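Local coordinates for protein farnesyl pyrophosphate synthase (Pseudomonas aeruginosa, PDB 3ZOU) that catalyses the chain-elongating condensation of isopentenyl diphosphate with allylic diphosphates, such as the geranyl diphosphate bound here, to make farnesyl diphosphate, at residues Tyr6-Cys10 / Leu50-Ala54; Gln11-Asp15 / Met41-Arg46; Ala121-Ala126 / Met141-Ala146. One frame throughout, in Å; residues are numbered along the deposited sequence.

Contact 1: Tyr6-Cys10 / Leu50-Ala54. With 6H6 (3-(2-oxo-1,3-benzoxazol-3(2H)-yl)propanoic acid), chain G.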
loop_
_atom_site.group_PDB
_atom_site.type_symbol
_atom_site.label_atom_id
_atom_site.label_comp_id
_atom_site.label_asym_id
_atom_site.label_seq_id
_atom_site.Cartn_x
_atom_site.Cartn_y
_atom_site.Cartn_z
ATOM N N TYR A 6 -2.190 19.415 -23.581
ATOM C CA TYR A 6 -1.180 18.873 -22.712
ATOM C C TYR A 6 -1.858 17.768 -21.865
ATOM O O TYR A 6 -1.284 16.682 -21.660
ATOM C CB TYR A 6 -0.566 19.962 -21.811
ATOM C CG TYR A 6 0.644 19.506 -21.046
ATOM C CD1 TYR A 6 1.903 19.541 -21.593
ATOM C CD2 TYR A 6 0.527 18.998 -19.747
ATOM C CE1 TYR A 6 3.049 19.082 -20.937
ATOM C CE2 TYR A 6 1.649 18.530 -19.088
ATOM C CZ TYR A 6 2.894 18.575 -19.630
ATOM O OH TYR A 6 3.984 18.113 -19.003
ATOM N N GLN A 7 -3.042 18.061 -21.370
ATOM C CA GLN A 7 -3.810 17.091 -20.569
ATOM C C GLN A 7 -4.110 15.806 -21.381
ATOM O O GLN A 7 -3.888 14.668 -20.924
ATOM C CB GLN A 7 -5.078 17.705 -20.046
ATOM C CG GLN A 7 -5.970 16.799 -19.269
ATOM C CD GLN A 7 -6.845 15.868 -20.092
ATOM O OE1 GLN A 7 -7.317 16.223 -21.179
ATOM N NE2 GLN A 7 -7.130 14.668 -19.551
ATOM N N ALA A 8 -4.516 15.984 -22.628
ATOM C CA ALA A 8 -4.779 14.812 -23.485
ATOM C C ALA A 8 -3.541 13.972 -23.731
ATOM O O ALA A 8 -3.632 12.747 -23.726
ATOM C CB ALA A 8 -5.431 15.238 -24.794
ATOM N N ARG A 9 -2.387 14.595 -23.959
ATOM C CA ARG A 9 -1.122 13.882 -24.155
ATOM C C ARG A 9 -0.695 13.097 -22.894
ATOM O O ARG A 9 -0.266 11.919 -22.971
ATOM C CB ARG A 9 0.022 14.813 -24.545
ATOM C CG ARG A 9 0.028 15.236 -26.002
ATOM C CD ARG A 9 1.446 15.667 -26.471
ATOM N NE ARG A 9 2.246 16.409 -25.476
ATOM C CZ ARG A 9 2.491 17.734 -25.467
ATOM N NH1 ARG A 9 1.999 18.558 -26.403
ATOM N NH2 ARG A 9 3.251 18.250 -24.502
ATOM N N CYS A 10 -0.818 13.744 -21.729
ATOM C CA CYS A 10 -0.453 13.039 -20.507
ATOM C C CYS A 10 -1.419 11.895 -20.258
ATOM O O CYS A 10 -0.969 10.811 -19.785
ATOM C CB CYS A 10 -0.491 14.011 -19.337
ATOM S SG CYS A 10 0.815 15.253 -19.369
ATOM N N LEU A 50 -0.578 14.302 -14.971
ATOM C CA LEU A 50 -0.270 15.613 -15.661
ATOM C C LEU A 50 0.760 16.341 -14.807
ATOM O O LEU A 50 1.772 16.874 -15.242
ATOM C CB LEU A 50 -1.543 16.402 -15.810
ATOM C CG LEU A 50 -1.510 17.677 -16.723
ATOM C CD1 LEU A 50 -2.917 18.101 -17.031
ATOM C CD2 LEU A 50 -0.761 18.754 -16.027
ATOM N N LEU A 51 0.478 16.412 -13.496
ATOM C CA LEU A 51 1.321 17.106 -12.570
ATOM C C LEU A 51 2.720 16.508 -12.537
ATOM O O LEU A 51 3.713 17.228 -12.421
ATOM C CB LEU A 51 0.688 17.146 -11.168
ATOM C CG LEU A 51 -0.476 18.140 -11.012
ATOM C CD1 LEU A 51 -1.295 17.886 -9.759
ATOM C CD2 LEU A 51 0.021 19.579 -11.061
ATOM N N ALA A 52 2.803 15.170 -12.445
ATOM C CA ALA A 52 4.131 14.492 -12.423
ATOM C C ALA A 52 4.906 14.809 -13.707
ATOM O O ALA A 52 6.058 15.163 -13.622
ATOM C CB ALA A 52 3.952 12.995 -12.231
ATOM N N TYR A 53 4.280 14.655 -14.841
ATOM C CA TYR A 53 4.988 14.956 -16.117
ATOM C C TYR A 53 5.381 16.424 -16.126
ATOM O O TYR A 53 6.506 16.763 -16.504
ATOM C CB TYR A 53 4.079 14.670 -17.313
ATOM C CG TYR A 53 3.885 13.188 -17.533
ATOM C CD1 TYR A 53 4.956 12.321 -17.696
ATOM C CD2 TYR A 53 2.616 12.637 -17.646
ATOM C CE1 TYR A 53 4.774 10.982 -17.941
ATOM C CE2 TYR A 53 2.425 11.270 -17.828
ATOM C CZ TYR A 53 3.518 10.453 -18.032
ATOM O OH TYR A 53 3.357 9.065 -18.227
ATOM N N ALA A 54 4.472 17.303 -15.716
ATOM C CA ALA A 54 4.715 18.747 -15.875
ATOM C C ALA A 54 5.805 19.154 -14.911
ATOM O O ALA A 54 6.616 20.044 -15.222
ATOM C CB ALA A 54 3.454 19.565 -15.705
HETATM O O 6H6 G . -12.550 18.306 -21.052
HETATM N N1 6H6 G . -9.207 20.038 -19.260
HETATM O O1 6H6 G . -8.649 21.518 -20.928
HETATM C C2 6H6 G . -8.400 20.895 -19.876
HETATM O O2 6H6 G . -7.239 20.979 -19.180
HETATM C C3 6H6 G . -7.360 20.187 -18.102
HETATM C C4 6H6 G . -6.462 19.947 -17.082
HETATM C C5 6H6 G . -6.870 19.047 -16.103
HETATM C C6 6H6 G . -8.121 18.440 -16.165
HETATM C C7 6H6 G . -9.021 18.663 -17.184
HETATM C C8 6H6 G . -8.621 19.569 -18.156
HETATM C C9 6H6 G . -10.521 19.644 -19.748
HETATM C C10 6H6 G . -10.203 18.559 -20.802
HETATM C C11 6H6 G . -11.438 17.768 -21.231
HETATM O OXT 6H6 G . -11.230 16.657 -21.775
#
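The Tyr-6 ring meets Leu-50 with its edge: CG of the leucine lies near the ring plane, 3.9 Å from CD2 of Tyr-6, and methyl CD2 of Leu-50 is close to CD2 and CE2 of the ring. The CB of Ala-54 reaches this ring obliquely, and obliquely too the sulfur of Cys-10 meets the second ring, that of Tyr-53. This is helix-on-helix packing within the all-helical prenyl synthase fold, where helix 3-19 steps across helix 47-58 nearly at a right angle, 99° between the short segments and 10.0 Å between their axes.

At the crossing the smallest of the touching side chains of helix 3-19 faces the other helix. Cys-10 lets the backbones approach until its CA is 5.5 Å from CA of Leu-50, and its SG forms a sulfur-aromatic contact with Tyr-53, 3.6 Å from CD2 of that ring. Larger groups flank this point. With CG of Tyr-6 swung away from its own backbone N (chi1 -171°), the ring runs out past Leu-50 to Ala-54, whose small methyl leaves room for the phenol. A tyrosine suits this place because its length carries the hydroxyl past the apolar layer to a hydrogen bond with Glu-57; Tyr-53 OH likewise has a partner in Asp-67.

Leu-50 works in two directions. While CG and CD2 serve Tyr-6, branch CD1 turns to CB of Gln-7, and the same methyl lines the pocket of the bound benzoxazolone acid. Gln-7, bent at chi2 (-80°), lays its aliphatic part beside the ligand's fused rings, and its NE2 bonds to the backbone O of Lys-45. Ligand atom C4 lies 4.0 Å from CD1 of Leu-50, and C10 lies 3.7 Å from OE1 of Gln-7.

Contact 2: Gln11-Asp15 / Met41-Arg46. With 6H6 (3-(2-oxo-1,3-benzoxazol-3(2H)-yl)propanoic acid), chain G.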
loop_
_atom_site.group_PDB
_atom_site.type_symbol
_atom_site.label_atom_id
_atom_site.label_comp_id
_atom_site.label_asym_id
_atom_site.label_seq_id
_atom_site.Cartn_x
_atom_site.Cartn_y
_atom_site.Cartn_z
ATOM N N GLN A 11 -2.706 12.107 -20.519
ATOM C CA GLN A 11 -3.734 11.068 -20.324
ATOM C C GLN A 11 -3.405 9.861 -21.212
ATOM O O GLN A 11 -3.360 8.726 -20.751
ATOM C CB GLN A 11 -5.138 11.634 -20.648
ATOM C CG GLN A 11 -6.284 10.690 -20.416
ATOM C CD GLN A 11 -7.562 11.397 -20.846
ATOM O OE1 GLN A 11 -7.672 11.772 -22.006
ATOM N NE2 GLN A 11 -8.472 11.642 -19.942
ATOM N N ALA A 12 -3.137 10.101 -22.492
ATOM C CA ALA A 12 -2.866 8.980 -23.377
ATOM C C ALA A 12 -1.647 8.196 -22.930
ATOM O O ALA A 12 -1.634 6.971 -23.006
ATOM C CB ALA A 12 -2.704 9.470 -24.813
ATOM N N ARG A 13 -0.596 8.888 -22.534
ATOM C CA ARG A 13 0.662 8.271 -22.159
ATOM C C ARG A 13 0.494 7.410 -20.909
ATOM O O ARG A 13 0.871 6.239 -20.866
ATOM C CB ARG A 13 1.675 9.339 -21.923
ATOM C CG ARG A 13 3.060 8.757 -21.796
ATOM C CD ARG A 13 4.246 9.688 -21.714
ATOM N NE ARG A 13 5.375 8.767 -21.673
ATOM C CZ ARG A 13 6.069 8.258 -22.699
ATOM N NH1 ARG A 13 5.860 8.648 -23.956
ATOM N NH2 ARG A 13 7.027 7.355 -22.452
ATOM N N VAL A 14 -0.085 8.003 -19.887
ATOM C CA VAL A 14 -0.276 7.243 -18.647
ATOM C C VAL A 14 -1.285 6.142 -18.809
ATOM O O VAL A 14 -1.111 5.053 -18.217
ATOM C CB VAL A 14 -0.586 8.145 -17.431
ATOM C CG1 VAL A 14 -2.007 8.606 -17.400
ATOM C CG2 VAL A 14 -0.185 7.394 -16.155
ATOM N N ASP A 15 -2.311 6.328 -19.605
ATOM C CA ASP A 15 -3.281 5.299 -19.839
ATOM C C ASP A 15 -2.623 4.087 -20.485
ATOM O O ASP A 15 -2.890 2.951 -20.115
ATOM C CB ASP A 15 -4.472 5.754 -20.674
ATOM C CG ASP A 15 -5.479 6.567 -19.903
ATOM O OD1 ASP A 15 -5.316 6.664 -18.659
ATOM O OD2 ASP A 15 -6.302 7.170 -20.589
ATOM N N MET A 41 -9.303 2.320 -15.439
ATOM C CA MET A 41 -9.430 2.705 -16.879
ATOM C C MET A 41 -10.852 3.178 -17.072
ATOM O O MET A 41 -11.648 2.555 -17.768
ATOM C CB MET A 41 -9.103 1.523 -17.766
ATOM C CG MET A 41 -7.702 0.950 -17.571
ATOM S SD MET A 41 -6.357 2.164 -17.582
ATOM C CE MET A 41 -6.467 2.619 -19.324
ATOM N N ASN A 42 -11.187 4.305 -16.478
ATOM C CA ASN A 42 -12.547 4.831 -16.460
ATOM C C ASN A 42 -12.670 6.191 -17.076
ATOM O O ASN A 42 -13.643 6.912 -16.794
ATOM C CB ASN A 42 -13.041 4.881 -15.049
ATOM C CG ASN A 42 -12.121 5.641 -14.160
ATOM O OD1 ASN A 42 -11.308 6.504 -14.607
ATOM N ND2 ASN A 42 -12.234 5.371 -12.882
ATOM N N GLY A 43 -11.725 6.525 -17.941
ATOM C CA GLY A 43 -11.757 7.810 -18.647
ATOM C C GLY A 43 -11.423 9.019 -17.804
ATOM O O GLY A 43 -11.713 10.160 -18.192
ATOM N N GLY A 44 -10.853 8.778 -16.640
ATOM C CA GLY A 44 -10.341 9.845 -15.805
ATOM C C GLY A 44 -9.436 10.799 -16.507
ATOM O O GLY A 44 -8.725 10.443 -17.445
ATOM N N LYS A 45 -9.394 12.009 -15.963
ATOM C CA LYS A 45 -8.640 13.092 -16.573
ATOM C C LYS A 45 -7.143 13.078 -16.248
ATOM O O LYS A 45 -6.341 13.737 -16.925
ATOM C CB LYS A 45 -9.245 14.445 -16.199
ATOM C CG LYS A 45 -10.610 14.608 -16.899
ATOM C CD LYS A 45 -10.371 14.751 -18.398
ATOM C CE LYS A 45 -11.186 13.809 -19.250
ATOM N NZ LYS A 45 -12.536 14.398 -19.430
ATOM N N ARG A 46 -6.743 12.268 -15.286
ATOM C CA ARG A 46 -5.328 12.051 -15.050
ATOM C C ARG A 46 -4.549 13.328 -14.653
ATOM O O ARG A 46 -3.436 13.561 -15.056
ATOM C CB ARG A 46 -4.600 11.336 -16.223
ATOM C CG ARG A 46 -5.257 10.074 -16.737
ATOM C CD ARG A 46 -5.605 9.081 -15.615
ATOM N NE ARG A 46 -5.962 7.902 -16.336
ATOM C CZ ARG A 46 -6.761 6.939 -15.854
ATOM N NH1 ARG A 46 -7.268 6.993 -14.628
ATOM N NH2 ARG A 46 -7.086 5.932 -16.636
HETATM O O 6H6 G . -12.550 18.306 -21.052
HETATM N N1 6H6 G . -9.207 20.038 -19.260
HETATM O O1 6H6 G . -8.649 21.518 -20.928
HETATM C C2 6H6 G . -8.400 20.895 -19.876
HETATM O O2 6H6 G . -7.239 20.979 -19.180
HETATM C C3 6H6 G . -7.360 20.187 -18.102
HETATM C C4 6H6 G . -6.462 19.947 -17.082
HETATM C C5 6H6 G . -6.870 19.047 -16.103
HETATM C C6 6H6 G . -8.121 18.440 -16.165
HETATM C C7 6H6 G . -9.021 18.663 -17.184
HETATM C C8 6H6 G . -8.621 19.569 -18.156
HETATM C C9 6H6 G . -10.521 19.644 -19.748
HETATM C C10 6H6 G . -10.203 18.559 -20.802
HETATM C C11 6H6 G . -11.438 17.768 -21.231
HETATM O OXT 6H6 G . -11.230 16.657 -21.775
HETATM O O HOH W 1 -8.378 8.042 -18.971
#
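Asp-15 and Arg-46 meet at about a right angle, with carboxylate and guanidinium planes 87° apart, and form a salt bridge that ties helix 3-19 to the loop leading into helix 47-58, where Arg-46 holds the N-cap position. Gly-43 to Arg-46 belong to the Gly-Gly-Lys-Arg motif of prenyl synthases, which in relatives helps bind isopentenyl diphosphate. The grip is side-on, two nitrogens on one oxygen. NE of Arg-46 approaches OD1 of Asp-15 at 2.7 Å on its syn lone pair, whereas NH2 comes to that oxygen from above the carboxylate plane, at 2.8 Å. Arginine suits this buried spot because all three of its nitrogens find partners: NH1 forms a salt bridge with Glu-74, and NH2 also a hydrogen bond to the backbone O of Val-40.

Its CG, at the bend in the chain (chi2 -50°), rests 3.6 Å from CG1 of Val-14. The extended Gln-11 crosses Arg-46 almost squarely and carries NE2 past CE of Lys-45 to the carbonyl O of Gly-44, 2.8 Å away, arriving above the carbonyl plane. Lys-45, bent at several torsions, brings NZ to 3.5 Å from OXT of the bound ligand's carboxylate. Gly-43 has a positive phi (73°), easiest for glycine, and Gly-44 N donates to Asn-42 OD1 in an Asx turn. A water donates to Gly-44 O and, at 2.8 Å, to OD2 of Asp-15.

Contact 3: Ala121-Ala126 / Met141-Ala146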
loop_
_atom_site.group_PDB
_atom_site.type_symbol
_atom_site.label_atom_id
_atom_site.label_comp_id
_atom_site.label_asym_id
_atom_site.label_seq_id
_atom_site.Cartn_x
_atom_site.Cartn_y
_atom_site.Cartn_z
ATOM N N ALA A 121 1.049 0.376 -6.767
ATOM C CA ALA A 121 1.636 1.717 -6.847
ATOM C C ALA A 121 3.084 1.645 -6.351
ATOM O O ALA A 121 4.009 2.263 -6.903
ATOM C CB ALA A 121 0.827 2.728 -6.093
ATOM N N PHE A 122 3.281 1.000 -5.208
ATOM C CA PHE A 122 4.593 0.894 -4.544
ATOM C C PHE A 122 5.515 -0.057 -5.316
ATOM O O PHE A 122 6.686 0.246 -5.518
ATOM C CB PHE A 122 4.428 0.520 -3.044
ATOM C CG PHE A 122 3.743 1.612 -2.274
ATOM C CD1 PHE A 122 4.383 2.825 -2.079
ATOM C CD2 PHE A 122 2.488 1.470 -1.781
ATOM C CE1 PHE A 122 3.759 3.826 -1.319
ATOM C CE2 PHE A 122 1.867 2.469 -1.033
ATOM C CZ PHE A 122 2.489 3.660 -0.865
ATOM N N GLU A 123 4.942 -1.127 -5.889
ATOM C CA GLU A 123 5.718 -1.990 -6.755
ATOM C C GLU A 123 6.293 -1.232 -7.936
ATOM O O GLU A 123 7.456 -1.428 -8.265
ATOM C CB GLU A 123 4.819 -3.150 -7.276
ATOM C CG GLU A 123 5.617 -4.148 -8.120
ATOM C CD GLU A 123 4.757 -5.275 -8.618
ATOM O OE1 GLU A 123 3.683 -5.594 -8.096
ATOM O OE2 GLU A 123 5.164 -5.831 -9.666
ATOM N N VAL A 124 5.481 -0.417 -8.588
ATOM C CA VAL A 124 5.899 0.317 -9.781
ATOM C C VAL A 124 7.070 1.243 -9.468
ATOM O O VAL A 124 8.010 1.382 -10.259
ATOM C CB VAL A 124 4.704 1.046 -10.367
ATOM C CG1 VAL A 124 5.063 2.180 -11.279
ATOM C CG2 VAL A 124 3.841 0.037 -11.084
ATOM N N LEU A 125 7.058 1.907 -8.325
ATOM C CA LEU A 125 8.155 2.817 -7.974
ATOM C C LEU A 125 9.400 2.104 -7.579
ATOM O O LEU A 125 10.492 2.664 -7.702
ATOM C CB LEU A 125 7.744 3.795 -6.845
ATOM C CG LEU A 125 6.691 4.780 -7.179
ATOM C CD1 LEU A 125 6.406 5.657 -5.945
ATOM C CD2 LEU A 125 7.168 5.655 -8.334
ATOM N N ALA A 126 9.259 0.948 -6.905
ATOM C CA ALA A 126 10.443 0.200 -6.466
ATOM C C ALA A 126 11.111 -0.592 -7.553
ATOM O O ALA A 126 12.193 -1.105 -7.333
ATOM C CB ALA A 126 10.028 -0.770 -5.401
ATOM N N MET A 141 11.205 8.794 -3.697
ATOM C CA MET A 141 9.861 8.766 -4.352
ATOM C C MET A 141 8.917 7.892 -3.521
ATOM O O MET A 141 7.775 8.233 -3.289
ATOM C CB MET A 141 9.959 8.252 -5.816
ATOM C CG MET A 141 10.702 9.234 -6.703
ATOM S SD MET A 141 11.028 8.550 -8.324
ATOM C CE MET A 141 9.495 8.884 -9.086
ATOM N N LEU A 142 9.413 6.740 -3.141
ATOM C CA LEU A 142 8.604 5.770 -2.344
ATOM C C LEU A 142 8.269 6.297 -0.975
ATOM O O LEU A 142 7.134 6.196 -0.563
ATOM C CB LEU A 142 9.384 4.498 -2.179
ATOM C CG LEU A 142 9.376 3.653 -3.378
ATOM C CD1 LEU A 142 10.658 2.829 -3.574
ATOM C CD2 LEU A 142 8.188 2.708 -3.305
ATOM N N THR A 143 9.266 6.885 -0.295
ATOM C CA THR A 143 9.037 7.539 0.980
ATOM C C THR A 143 7.961 8.566 0.859
ATOM O O THR A 143 6.995 8.664 1.656
ATOM C CB THR A 143 10.334 8.212 1.461
ATOM O OG1 THR A 143 11.204 7.197 1.893
ATOM C CG2 THR A 143 10.084 9.157 2.624
ATOM N N ARG A 144 8.090 9.429 -0.134
ATOM C CA ARG A 144 7.140 10.539 -0.226
ATOM C C ARG A 144 5.760 10.042 -0.558
ATOM O O ARG A 144 4.757 10.512 -0.015
ATOM C CB ARG A 144 7.630 11.539 -1.268
ATOM C CG ARG A 144 8.879 12.287 -0.783
ATOM C CD ARG A 144 8.440 13.416 0.133
ATOM N NE ARG A 144 9.500 14.118 0.799
ATOM C CZ ARG A 144 9.338 15.341 1.309
ATOM N NH1 ARG A 144 8.166 15.994 1.162
ATOM N NH2 ARG A 144 10.357 15.923 1.917
ATOM N N LEU A 145 5.650 9.064 -1.453
ATOM C CA LEU A 145 4.332 8.561 -1.806
ATOM C C LEU A 145 3.660 7.844 -0.596
ATOM O O LEU A 145 2.482 7.983 -0.375
ATOM C CB LEU A 145 4.384 7.626 -2.982
ATOM C CG LEU A 145 2.962 7.289 -3.497
ATOM C CD1 LEU A 145 2.139 8.497 -3.858
ATOM C CD2 LEU A 145 3.019 6.372 -4.711
ATOM N N ALA A 146 4.457 7.079 0.112
ATOM C CA ALA A 146 3.889 6.312 1.275
ATOM C C ALA A 146 3.426 7.267 2.329
ATOM O O ALA A 146 2.370 7.073 2.891
ATOM C CB ALA A 146 4.913 5.369 1.849
#
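Phe-122 and Ala-146 touch most closely at the edge of the phenyl ring, where CE1 of Phe-122 stands 3.6 Å from CA of Ala-146. An alanine suits this place, since its single methyl lets the ring come right up to the helix backbone. Further along the rim, CD1 of Phe-122 meets the CD2 methyl of Leu-142, 4.0 Å away, again near the ring plane.

Aliphatic contacts make up the rest. Leu-125 starts out toward the opposing helix and is flanked by three side chains: its CB touches CD2 of Leu-142, its CD1 lies 3.7 Å from CD2 of Leu-145, and its CD2 faces the terminal CE of Met-141. Leu-125 crosses both Leu-145 and Met-141 at about a right angle and does not run alongside them. Methionine's flexible chain, turned at chi3 (83°), brings CE round to the leucine. Leu-142 uses both branches, CD2 against Phe-122 and Leu-125, CD1 against Ala-126, 3.9 Å from CA of that residue.

The two segments share no hydrogen bonds; the amides of Leu-145 and Ala-146 bond one turn back in their own helix, that of Leu-125 only weakly in its own.

The two segments run nearly antiparallel, at 162° with axes 10.0 Å apart, as part of the helical bundle. Helix 67-85 covers Ala-121 and Leu-125, and helix 171-196 covers Leu-125, Met-141 and Leu-145. The pair also belongs to the dimer interface: Phe-122 stacks on Phe-122 of the second subunit, while Leu-142 packs on Leu-139 of that subunit, so helices 107-126 and 135-149 join both bundles.

How the contacts relate
Contacts 1 and 2 are neighbours, their centres 10 Å apart, and share helix 3-19: residues 6-10 pack on helix 47-58, and residues 11-15 hold the loop before it. They touch directly through Gln-7 and Lys-45, and both border the bound benzoxazolone acid. Contact 3 stands apart, about 19 to 20 Å from either by centres, on helices 107-126 and 135-149. Chemistry follows place. Contacts 1 and 3 are both buried: contact 1 is apolar at the crossing, with polar ends paired beyond it, while contact 3, backed by the second subunit, is almost purely hydrocarbon. Partly buried contact 2 depends on charge, an amide and water.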